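Long-range contacts in uncharacterized protein (Leishmania major, PDB 2B4W), which is of unknown function but belongs to a family grouped with the beta-fructosidases, whose members are typically built on a five-bladed beta-propeller: residues 109-114 / 126-132; 132-136 / 147-151; 58-62 / 73-79. One frame throughout, in Å; residues are numbered along the deposited sequence.

Contact 1: 109-114 / 126-132; sequences SYYGYF and TRGPGCM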
# COMPACT_ATOMS: atom_id res chain seq x y z
N SER A 109 3.95 -11.77 -18.50
CA SER A 109 2.76 -11.17 -17.92
C SER A 109 2.82 -10.96 -16.41
O SER A 109 3.67 -11.53 -15.72
CB SER A 109 1.59 -12.13 -18.20
OG SER A 109 1.94 -13.37 -17.58
N TYR A 110 1.89 -10.17 -15.89
CA TYR A 110 1.73 -10.05 -14.45
C TYR A 110 0.26 -9.78 -14.11
O TYR A 110 -0.48 -9.30 -14.96
CB TYR A 110 2.61 -8.95 -13.84
CG TYR A 110 2.52 -7.66 -14.63
CD1 TYR A 110 1.54 -6.72 -14.34
CD2 TYR A 110 3.43 -7.39 -15.65
CE1 TYR A 110 1.48 -5.55 -15.07
CE2 TYR A 110 3.36 -6.23 -16.37
CZ TYR A 110 2.38 -5.30 -16.09
OH TYR A 110 2.30 -4.12 -16.80
N TYR A 111 -0.07 -10.17 -12.88
CA TYR A 111 -1.39 -10.20 -12.31
C TYR A 111 -1.38 -9.80 -10.82
O TYR A 111 -0.38 -10.04 -10.16
CB TYR A 111 -2.02 -11.60 -12.34
CG TYR A 111 -2.06 -12.25 -13.70
CD1 TYR A 111 -0.93 -12.84 -14.25
CD2 TYR A 111 -3.24 -12.27 -14.44
CE1 TYR A 111 -0.97 -13.43 -15.49
CE2 TYR A 111 -3.29 -12.86 -15.69
CZ TYR A 111 -2.15 -13.43 -16.21
OH TYR A 111 -2.19 -14.03 -17.45
N GLY A 112 -2.50 -9.22 -10.40
CA GLY A 112 -2.81 -9.07 -8.98
C GLY A 112 -3.48 -10.37 -8.52
O GLY A 112 -4.58 -10.65 -9.02
N TYR A 113 -2.85 -11.12 -7.64
CA TYR A 113 -3.31 -12.35 -7.01
C TYR A 113 -3.89 -12.09 -5.61
O TYR A 113 -3.27 -11.34 -4.85
CB TYR A 113 -2.19 -13.37 -6.84
CG TYR A 113 -1.92 -14.35 -7.94
CD1 TYR A 113 -2.27 -14.12 -9.27
CD2 TYR A 113 -1.29 -15.55 -7.62
CE1 TYR A 113 -1.99 -15.06 -10.24
CE2 TYR A 113 -1.01 -16.49 -8.59
CZ TYR A 113 -1.37 -16.24 -9.89
OH TYR A 113 -1.08 -17.19 -10.84
N PHE A 114 -5.02 -12.71 -5.32
CA PHE A 114 -5.77 -12.51 -4.08
C PHE A 114 -5.98 -13.85 -3.36
O PHE A 114 -6.32 -14.85 -4.00
CB PHE A 114 -7.13 -11.86 -4.30
CG PHE A 114 -7.07 -10.38 -4.63
CD1 PHE A 114 -6.85 -9.96 -5.94
CD2 PHE A 114 -7.24 -9.44 -3.62
CE1 PHE A 114 -6.80 -8.61 -6.23
CE2 PHE A 114 -7.20 -8.09 -3.92
CZ PHE A 114 -6.96 -7.69 -5.21
N THR A 126 -8.65 -15.62 -6.27
CA THR A 126 -9.00 -14.89 -7.49
C THR A 126 -7.86 -13.94 -7.86
O THR A 126 -6.87 -13.90 -7.11
CB THR A 126 -10.30 -14.09 -7.34
OG1 THR A 126 -10.90 -13.89 -8.63
CG2 THR A 126 -10.01 -12.70 -6.79
N ARG A 127 -8.00 -13.25 -8.98
CA ARG A 127 -6.97 -12.38 -9.52
C ARG A 127 -7.53 -11.34 -10.47
O ARG A 127 -8.65 -11.42 -10.94
CB ARG A 127 -5.91 -13.21 -10.27
CG ARG A 127 -6.55 -13.98 -11.44
CD ARG A 127 -5.73 -13.69 -12.68
NE ARG A 127 -6.00 -14.58 -13.79
CZ ARG A 127 -6.60 -14.32 -14.94
NH1 ARG A 127 -7.07 -13.13 -15.27
NH2 ARG A 127 -6.73 -15.32 -15.82
N GLY A 128 -6.69 -10.34 -10.76
CA GLY A 128 -7.08 -9.29 -11.69
C GLY A 128 -6.75 -9.66 -13.13
O GLY A 128 -6.31 -10.78 -13.40
N PRO A 129 -6.99 -8.71 -14.03
CA PRO A 129 -6.69 -8.87 -15.44
C PRO A 129 -5.20 -8.92 -15.76
O PRO A 129 -4.35 -8.40 -15.05
CB PRO A 129 -7.26 -7.61 -16.08
CG PRO A 129 -7.39 -6.63 -14.97
CD PRO A 129 -7.61 -7.42 -13.71
N GLY A 130 -4.86 -9.57 -16.87
CA GLY A 130 -3.46 -9.66 -17.25
C GLY A 130 -2.85 -8.29 -17.41
O GLY A 130 -3.54 -7.35 -17.78
N CYS A 131 -1.56 -8.21 -17.10
CA CYS A 131 -0.80 -6.98 -17.13
C CYS A 131 -1.50 -5.81 -16.42
O CYS A 131 -1.60 -4.69 -16.92
CB CYS A 131 -0.48 -6.61 -18.58
SG CYS A 131 0.64 -7.79 -19.37
N MSE A 132 -1.97 -6.06 -15.20
CA MSE A 132 -2.50 -5.02 -14.33
C MSE A 132 -2.00 -5.27 -12.90
O MSE A 132 -1.98 -6.40 -12.40
CB MSE A 132 -4.03 -4.95 -14.33
CG MSE A 132 -4.56 -3.82 -13.48
SE MSE A 132 -6.40 -3.53 -13.22
CE MSE A 132 -6.69 -2.91 -15.03
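Phe114 with Thr126 and Tyr113 with Arg127 are the paired residues at the open end of a beta hairpin, strands 110-116 and 121-127, the last two strands of a four-stranded antiparallel sheet. The ladder runs from Phe114 N to Thr126 O, 2.8 Å, and on to Gly128 N, which bonds to Gly112 O, also at 2.8 Å. From Gly128 on the chain has left the strand, yet it keeps following its partner as far as Cys131 N, whose bond to Tyr110 O is short yet badly bent (N-H...O 120°) and so weak. Arg127 starts with CG between the backbone N and the carbonyl carbon (chi1 60°), then bends at chi2 to run alongside Tyr111, both side chains pointing the same way. CE2 of Tyr111 comes over one face of the guanidinium, 3.7 Å from Arg127 CZ, but the two planes are 53° apart, too steep for a parallel stack. Arg127 NH1 reaches back to Gly128 O (3.1 Å), a nearly straight bond that fixes the turn of the guanidinium; the same oxygen lies at the edge of the Tyr111 ring. At the far end Cys131 CA makes a CH-pi contact, 3.7 Å from the Tyr110 ring centroid, with SG farther above the ring. Thr126 OG1 bonds to Leu170 O, and helix 172-176 touches Arg127 and Pro129. A hairpin whose last strand is the edge of a four-stranded antiparallel sheet is consistent with the outer half of a propeller blade.

Contact 2: 132-136 / 147-151; sequences MKDIR and VFSRP
Arg150 reaches along Asp134, and its side chain is worth tracing outward. CB sits 3.3 Å from Lys133 O and also close to Asp134 CB; CG then lies 3.8 Å from that same Asp134 CB. Bends at chi2 (-67°) and chi3 (-63°) curl the chain so that it keeps to the flank of the aspartate, the two side chains pointing the same way. NE and then CZ come up against Asp134 OD2, which stands over one face of the guanidinium, 3.1 Å from Arg150 NH2, with carboxylate and guanidinium planes 72° apart. No N-H points at the oxygen, making this a salt bridge of charge alone. NH1 and NH2 spend N-H groups in other directions: NH1 bonds to Gly190 O, and NH2 gives to a water at the guanidinium edge. That water also takes Lys133 N at 2.8 Å and donates to Arg150 O, tying side chain and backbone together. His208 of strand 203-211 touches both Arg150 and Asp134. The contact lies where the chain enters a second four-stranded antiparallel sheet, consistent with the next propeller blade: Arg136, starting edge strand 136-139, and Phe148 of strand 145-149 form a hydrogen-bonded pair, with Phe148 N to Arg136 O at 2.8 Å and Arg136 N to Phe148 O at 3.0 Å. Ile135 CA adds a CA-H...O contact to Phe148 O. At the start of 132-136, selenomethionine Met132 lays SE 3.6 Å from Arg150 N, a buried nitrogen with no hydrogen-bond partner in the model, while its CE rests on the Pro151 ring, 3.8 Å from CD.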
# COMPACT_ATOMS: atom_id res chain seq x y z
N MSE A 132 -1.97 -6.06 -15.20
CA MSE A 132 -2.50 -5.02 -14.33
C MSE A 132 -2.00 -5.27 -12.90
O MSE A 132 -1.98 -6.40 -12.40
CB MSE A 132 -4.03 -4.95 -14.33
CG MSE A 132 -4.56 -3.82 -13.48
SE MSE A 132 -6.40 -3.53 -13.22
CE MSE A 132 -6.69 -2.91 -15.03
N LYS A 133 -1.60 -4.21 -12.21
CA LYS A 133 -1.29 -4.39 -10.78
C LYS A 133 -1.88 -3.24 -10.00
O LYS A 133 -2.74 -2.49 -10.48
CB LYS A 133 0.20 -4.58 -10.56
CG LYS A 133 1.18 -3.50 -10.97
CD LYS A 133 2.58 -4.10 -10.90
CE LYS A 133 3.66 -3.16 -11.39
NZ LYS A 133 5.02 -3.59 -10.94
N ASP A 134 -1.48 -3.05 -8.75
CA ASP A 134 -1.99 -1.91 -8.00
C ASP A 134 -3.50 -1.89 -7.84
O ASP A 134 -4.09 -0.81 -7.76
CB ASP A 134 -1.47 -0.62 -8.67
CG ASP A 134 0.05 -0.60 -8.68
OD1 ASP A 134 0.66 -1.30 -7.86
OD2 ASP A 134 0.68 0.10 -9.50
N ILE A 135 -4.14 -3.04 -7.76
CA ILE A 135 -5.53 -3.29 -7.45
C ILE A 135 -5.71 -3.48 -5.93
O ILE A 135 -4.95 -4.25 -5.34
CB ILE A 135 -6.11 -4.55 -8.14
CG1 ILE A 135 -5.97 -4.56 -9.66
CG2 ILE A 135 -7.57 -4.74 -7.70
CD1 ILE A 135 -5.68 -5.90 -10.32
N ARG A 136 -6.67 -2.76 -5.36
CA ARG A 136 -6.92 -2.66 -3.93
C ARG A 136 -8.41 -2.68 -3.58
O ARG A 136 -9.30 -2.27 -4.32
CB ARG A 136 -6.38 -1.37 -3.31
CG ARG A 136 -4.89 -1.16 -3.38
CD ARG A 136 -4.14 -2.38 -2.87
NE ARG A 136 -2.69 -2.23 -2.87
CZ ARG A 136 -1.85 -2.66 -3.80
NH1 ARG A 136 -2.24 -3.29 -4.90
NH2 ARG A 136 -0.55 -2.45 -3.65
N VAL A 147 -13.74 -1.44 -4.78
CA VAL A 147 -12.56 -1.94 -5.47
C VAL A 147 -11.94 -0.86 -6.36
O VAL A 147 -12.59 -0.19 -7.15
CB VAL A 147 -12.84 -3.20 -6.32
CG1 VAL A 147 -11.52 -3.82 -6.78
CG2 VAL A 147 -13.67 -4.23 -5.55
N PHE A 148 -10.62 -0.72 -6.19
CA PHE A 148 -9.83 0.17 -7.02
C PHE A 148 -8.96 -0.61 -8.01
O PHE A 148 -8.23 -1.53 -7.64
CB PHE A 148 -8.88 1.02 -6.19
CG PHE A 148 -9.55 1.97 -5.21
CD1 PHE A 148 -9.87 1.58 -3.92
CD2 PHE A 148 -9.82 3.25 -5.62
CE1 PHE A 148 -10.48 2.46 -3.03
CE2 PHE A 148 -10.42 4.13 -4.74
CZ PHE A 148 -10.72 3.74 -3.45
N SER A 149 -9.04 -0.22 -9.27
CA SER A 149 -8.24 -0.79 -10.34
C SER A 149 -7.12 0.15 -10.75
O SER A 149 -7.09 1.27 -10.25
CB SER A 149 -9.13 -1.04 -11.56
OG SER A 149 -9.61 0.23 -12.03
N ARG A 150 -6.22 -0.28 -11.62
CA ARG A 150 -5.12 0.56 -12.05
C ARG A 150 -4.62 0.16 -13.44
O ARG A 150 -3.51 -0.35 -13.59
CB ARG A 150 -3.95 0.52 -11.06
CG ARG A 150 -3.25 1.85 -10.87
CD ARG A 150 -2.51 2.31 -12.12
NE ARG A 150 -1.47 1.34 -12.42
CZ ARG A 150 -0.16 1.43 -12.24
NH1 ARG A 150 0.41 2.51 -11.74
NH2 ARG A 150 0.61 0.39 -12.58
N PRO A 151 -5.40 0.40 -14.48
CA PRO A 151 -4.85 0.18 -15.83
C PRO A 151 -3.69 1.12 -16.13
O PRO A 151 -3.75 2.33 -15.99
CB PRO A 151 -6.04 0.48 -16.75
CG PRO A 151 -6.99 1.29 -15.93
CD PRO A 151 -6.80 0.85 -14.50
O HOH W 1 -1.40 -1.91 -13.77
O HOH W 2 -5.17 1.73 -7.52

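Contact 3: 58-62 / 73-79; sequences SHVRL and AVPELSW
Two successive bends, chi2 -66° and chi3 -75°, swing the Arg61 guanidinium back to residues 73-77, although its CB starts out away from them. On the neighbouring residue, Leu62 has CG anti to the backbone N (chi1 177°), which carries CD2 to Leu77 CD1 at 3.7 Å and alongside Val74 CG2. Val74 to Leu77 form a type II beta turn, and Arg61 holds it at both ends: NH2 bonds to Val74 O at 3.1 Å, coming from above the carbonyl plane, while the one N-H of NE is shared between Leu77 O, the weak and bent branch, and a water at 2.9 Å. Ala73 CB covers one face of the guanidinium, 3.7 Å from NH2. The water also accepts from Leu62 N and lies against Val74 O and Leu77 O. Backbone bonds frame the turn, Val74 N to Leu62 O (2.7 Å) at its start and, after it, the hydrogen-bonded pair of Val60 and Trp79, with Val60 N to Trp79 O also at 2.7 Å. The indole sets CE3 3.7 Å from Val60 CG1; Tyr46 meets the ring edge-to-face and Phe95 packs against it too. Thus a loop leading from strand 70-73 to the next sheet is held to strand 59-67 by backbone bonds and apolar packing as well as by Arg61, whose cationic group faces main-chain carbonyls; these would probably stabilise its charge without a carboxylate across this contact.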
# COMPACT_ATOMS: atom_id res chain seq x y z
N SER A 58 11.75 -11.21 -6.69
CA SER A 58 11.20 -11.06 -5.36
C SER A 58 10.39 -12.27 -4.94
O SER A 58 9.89 -12.95 -5.81
CB SER A 58 10.30 -9.81 -5.32
OG SER A 58 11.06 -8.84 -6.01
N HIS A 59 10.34 -12.42 -3.63
CA HIS A 59 9.38 -13.27 -2.95
C HIS A 59 8.81 -12.43 -1.79
O HIS A 59 9.31 -11.33 -1.55
CB HIS A 59 10.00 -14.57 -2.46
CG HIS A 59 11.08 -14.36 -1.44
ND1 HIS A 59 12.31 -13.83 -1.73
CD2 HIS A 59 11.09 -14.60 -0.11
CE1 HIS A 59 13.04 -13.77 -0.64
NE2 HIS A 59 12.32 -14.23 0.39
N VAL A 60 7.80 -12.93 -1.10
CA VAL A 60 7.26 -12.19 0.03
C VAL A 60 7.47 -12.97 1.32
O VAL A 60 7.24 -14.18 1.39
CB VAL A 60 5.75 -11.90 -0.10
CG1 VAL A 60 5.20 -11.55 1.29
CG2 VAL A 60 5.48 -10.82 -1.12
N ARG A 61 7.93 -12.27 2.35
CA ARG A 61 8.01 -12.87 3.67
C ARG A 61 7.07 -12.18 4.66
O ARG A 61 6.64 -11.04 4.46
CB ARG A 61 9.44 -12.82 4.21
CG ARG A 61 10.42 -13.69 3.44
CD ARG A 61 10.15 -15.16 3.58
NE ARG A 61 10.53 -15.76 4.84
CZ ARG A 61 11.65 -15.88 5.50
NH1 ARG A 61 12.82 -15.41 5.10
NH2 ARG A 61 11.60 -16.52 6.67
N LEU A 62 6.75 -12.90 5.72
CA LEU A 62 6.01 -12.35 6.85
C LEU A 62 7.05 -12.03 7.94
O LEU A 62 7.84 -12.93 8.21
CB LEU A 62 4.98 -13.32 7.41
CG LEU A 62 4.19 -12.89 8.65
CD1 LEU A 62 3.18 -11.80 8.33
CD2 LEU A 62 3.52 -14.12 9.26
N ALA A 73 11.94 -11.93 10.29
CA ALA A 73 11.19 -12.78 9.37
C ALA A 73 10.65 -13.99 10.11
O ALA A 73 11.35 -14.53 10.98
CB ALA A 73 12.11 -13.18 8.22
N VAL A 74 9.44 -14.40 9.77
CA VAL A 74 8.91 -15.62 10.36
C VAL A 74 9.33 -16.81 9.50
O VAL A 74 8.99 -16.81 8.32
CB VAL A 74 7.38 -15.64 10.48
CG1 VAL A 74 6.91 -17.05 10.80
CG2 VAL A 74 6.91 -14.64 11.52
N PRO A 75 10.03 -17.76 10.10
CA PRO A 75 10.50 -18.95 9.39
C PRO A 75 9.47 -19.60 8.49
O PRO A 75 8.29 -19.66 8.82
CB PRO A 75 10.85 -19.90 10.56
CG PRO A 75 11.37 -18.97 11.59
CD PRO A 75 10.44 -17.79 11.53
N GLU A 76 9.92 -20.07 7.33
CA GLU A 76 9.27 -21.07 6.52
C GLU A 76 7.89 -20.73 5.96
O GLU A 76 7.10 -21.64 5.68
CB GLU A 76 9.09 -22.36 7.35
CG GLU A 76 10.41 -23.07 7.58
CD GLU A 76 10.26 -24.25 8.52
OE1 GLU A 76 9.31 -25.04 8.35
OE2 GLU A 76 11.12 -24.35 9.43
N LEU A 77 7.59 -19.47 5.78
CA LEU A 77 6.44 -18.89 5.13
C LEU A 77 6.96 -17.99 4.00
O LEU A 77 7.83 -17.16 4.25
CB LEU A 77 5.59 -18.04 6.03
CG LEU A 77 4.86 -18.66 7.22
CD1 LEU A 77 4.14 -17.57 8.00
CD2 LEU A 77 3.88 -19.71 6.74
N SER A 78 6.41 -18.15 2.81
CA SER A 78 6.74 -17.22 1.74
C SER A 78 5.72 -17.32 0.62
O SER A 78 4.96 -18.28 0.55
CB SER A 78 8.15 -17.49 1.21
OG SER A 78 8.12 -18.61 0.35
N TRP A 79 5.71 -16.31 -0.24
CA TRP A 79 4.80 -16.22 -1.38
C TRP A 79 5.61 -15.71 -2.57
O TRP A 79 6.48 -14.86 -2.39
CB TRP A 79 3.59 -15.34 -1.07
CG TRP A 79 2.80 -15.81 0.12
CD1 TRP A 79 1.66 -16.57 0.06
CD2 TRP A 79 3.06 -15.60 1.52
NE1 TRP A 79 1.21 -16.83 1.32
CE2 TRP A 79 2.04 -16.25 2.24
CE3 TRP A 79 4.05 -14.93 2.24
CZ2 TRP A 79 2.00 -16.23 3.63
CZ3 TRP A 79 4.03 -14.89 3.62
CH2 TRP A 79 2.99 -15.55 4.30
O HOH W 3 7.97 -15.51 6.26

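Overall arrangement
The three contacts come in series along the chain, contact 3 first, then contacts 1 and 2. Contacts 1 and 2 are neighbours, their centres 9 Å apart, sharing Met132 where the chain passes from one four-stranded sheet to the next; Ile135 packs across the join, its CG2 3.9 Å from Phe114 CZ and its CD1 3.9 Å from Gly128 CA. Contact 3 stands apart, with centres about 20 Å from contact 1 and 23 Å from contact 2, and nearest atoms about 8 and 9 Å away. It belongs to the exit from an earlier sheet. All three involve a passage between sheets, contacts 1 and 2 the same one, and contact 2 is the most deeply buried.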